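Local coordinates for putative alpha-L-fucosidase (Bacteroides thetaiotaomicron, PDB 4OUE), which probably acts as a glycoside hydrolase that cleaves alpha-L-fucosidic linkages, at residues Ala252-Ser257 / Arg288-Leu293. Residues are numbered along the deposited sequence; the frame is centred on the assembly and turned at random.
With IPT (1-methylethyl 1-thio-beta-D-galactopyranoside), chain D.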
# COMPACT_ATOMS: atom_id res chain seq x y z
N ALA A 252 4.64 4.80 4.38
CA ALA A 252 3.56 5.38 3.61
C ALA A 252 2.71 4.36 2.86
O ALA A 252 3.23 3.49 2.14
CB ALA A 252 4.10 6.43 2.65
N GLU A 253 1.40 4.47 3.01
CA GLU A 253 0.48 3.67 2.21
C GLU A 253 -0.15 4.58 1.16
O GLU A 253 -0.78 5.58 1.50
CB GLU A 253 -0.60 3.06 3.09
CG GLU A 253 -1.47 2.04 2.37
CD GLU A 253 -2.59 1.54 3.25
OE1 GLU A 253 -2.44 0.47 3.88
OE2 GLU A 253 -3.63 2.23 3.33
N THR A 254 0.03 4.23 -0.11
CA THR A 254 -0.46 5.06 -1.22
C THR A 254 -1.84 4.61 -1.71
O THR A 254 -1.99 3.46 -2.15
CB THR A 254 0.55 4.98 -2.37
OG1 THR A 254 1.83 5.40 -1.90
CG2 THR A 254 0.14 5.86 -3.52
N ASP A 255 -2.83 5.50 -1.64
CA ASP A 255 -4.21 5.16 -2.03
C ASP A 255 -4.67 5.88 -3.30
O ASP A 255 -4.44 7.08 -3.46
CB ASP A 255 -5.20 5.45 -0.90
CG ASP A 255 -5.21 6.92 -0.46
OD1 ASP A 255 -4.13 7.55 -0.39
OD2 ASP A 255 -6.32 7.45 -0.17
N VAL A 256 -5.33 5.14 -4.19
CA VAL A 256 -5.81 5.73 -5.43
C VAL A 256 -6.97 4.90 -5.99
O VAL A 256 -7.04 3.68 -5.80
CB VAL A 256 -4.66 5.85 -6.46
CG1 VAL A 256 -4.08 4.48 -6.81
CG2 VAL A 256 -5.11 6.58 -7.70
N SER A 257 -7.91 5.56 -6.66
CA SER A 257 -9.00 4.82 -7.27
C SER A 257 -8.63 4.45 -8.69
O SER A 257 -7.82 5.13 -9.33
CB SER A 257 -10.29 5.64 -7.25
OG SER A 257 -11.41 4.87 -7.67
N ARG A 288 8.22 2.75 -5.01
CA ARG A 288 8.81 3.81 -4.19
C ARG A 288 8.70 3.54 -2.70
O ARG A 288 8.30 4.43 -1.92
CB ARG A 288 8.15 5.16 -4.51
CG ARG A 288 8.53 5.73 -5.86
CD ARG A 288 7.93 7.11 -6.05
NE ARG A 288 8.31 7.70 -7.33
CZ ARG A 288 7.83 8.85 -7.80
NH1 ARG A 288 6.95 9.54 -7.08
NH2 ARG A 288 8.23 9.32 -8.97
N ASN A 289 9.02 2.32 -2.29
CA ASN A 289 9.07 1.96 -0.87
C ASN A 289 7.74 2.23 -0.15
O ASN A 289 7.71 2.62 1.03
CB ASN A 289 10.23 2.68 -0.19
CG ASN A 289 10.44 2.25 1.24
OD1 ASN A 289 10.29 1.06 1.58
ND2 ASN A 289 10.75 3.21 2.11
N SER A 290 6.65 2.01 -0.87
CA SER A 290 5.32 2.16 -0.30
C SER A 290 4.51 0.90 -0.59
O SER A 290 5.07 -0.16 -0.92
CB SER A 290 4.63 3.39 -0.90
OG SER A 290 3.36 3.61 -0.30
N VAL A 291 3.20 1.02 -0.44
CA VAL A 291 2.26 -0.05 -0.73
C VAL A 291 1.07 0.59 -1.45
O VAL A 291 0.61 1.68 -1.06
CB VAL A 291 1.81 -0.78 0.56
CG1 VAL A 291 0.49 -1.55 0.35
CG2 VAL A 291 2.92 -1.72 1.06
N LEU A 292 0.60 -0.07 -2.50
CA LEU A 292 -0.48 0.47 -3.31
C LEU A 292 -1.84 -0.05 -2.85
O LEU A 292 -2.13 -1.26 -2.94
CB LEU A 292 -0.23 0.13 -4.80
CG LEU A 292 -1.34 0.49 -5.79
CD1 LEU A 292 -1.70 1.98 -5.73
CD2 LEU A 292 -0.94 0.08 -7.20
N LEU A 293 -2.67 0.86 -2.36
CA LEU A 293 -4.06 0.55 -2.05
C LEU A 293 -4.93 1.02 -3.21
O LEU A 293 -5.15 2.23 -3.38
CB LEU A 293 -4.48 1.21 -0.74
CG LEU A 293 -5.95 1.19 -0.29
CD1 LEU A 293 -6.55 -0.21 -0.33
CD2 LEU A 293 -6.04 1.77 1.13
C1 IPT D . -7.57 13.13 3.21
C2 IPT D . -7.46 13.08 4.70
O2 IPT D . -7.34 14.35 5.21
C3 IPT D . -6.29 12.22 5.06
O3 IPT D . -6.22 12.12 6.45
C4 IPT D . -6.41 10.87 4.43
O4 IPT D . -7.46 10.17 5.01
C5 IPT D . -6.68 11.03 2.96
O5 IPT D . -7.80 11.83 2.75
C6 IPT D . -6.91 9.70 2.33
O6 IPT D . -6.74 9.77 0.96
S1 IPT D . -8.87 14.25 2.75
C1' IPT D . -8.69 14.70 1.05
C2' IPT D . -8.12 16.07 0.91
C3' IPT D . -7.72 13.79 0.39
O HOH W 1 7.34 4.68 3.16
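Ser-290 extends OG away from its own N (chi1 -176°), across to strand 253-257. Thr-254 swings OG1 beside its N (chi1 -57°), where it reaches that hydroxyl. Thr-254 OG1 donates to Ser-290 OG at 2.8 Å. Ser-290 OG also points at Ala-252 O, but the modelled contact is too short for its length to be trusted. The strands then pair in parallel. Thr-254 N bonds to Val-291 O at 2.8 Å, and Leu-293 N to Thr-254 O at 2.7 Å. Val-256 N follows with Leu-293 O at 3.0 Å. A valine in place of Thr-254 would probably leave Ser-290 OG without the hydrogen bond it receives. On the same face as Thr-254, Val-256 CG1 packs on Leu-292 CD1 at 3.6 Å. Glu-253, Asp-255, Val-291 and Leu-293 project from the other face. There Leu-293 CD2 lies 3.3 Å from Glu-253 OE2, which is bonded to Trp-164, while OE1 is held by Trp-17. Asp-255 OD2 sits 2.6 Å from O6 of the bound thiogalactoside. Helix 275-283 links the two strands in a beta-alpha-beta unit of the TIM-barrel-type catalytic domain, and strand 22-26 pairs with the far edge of strand 291-295.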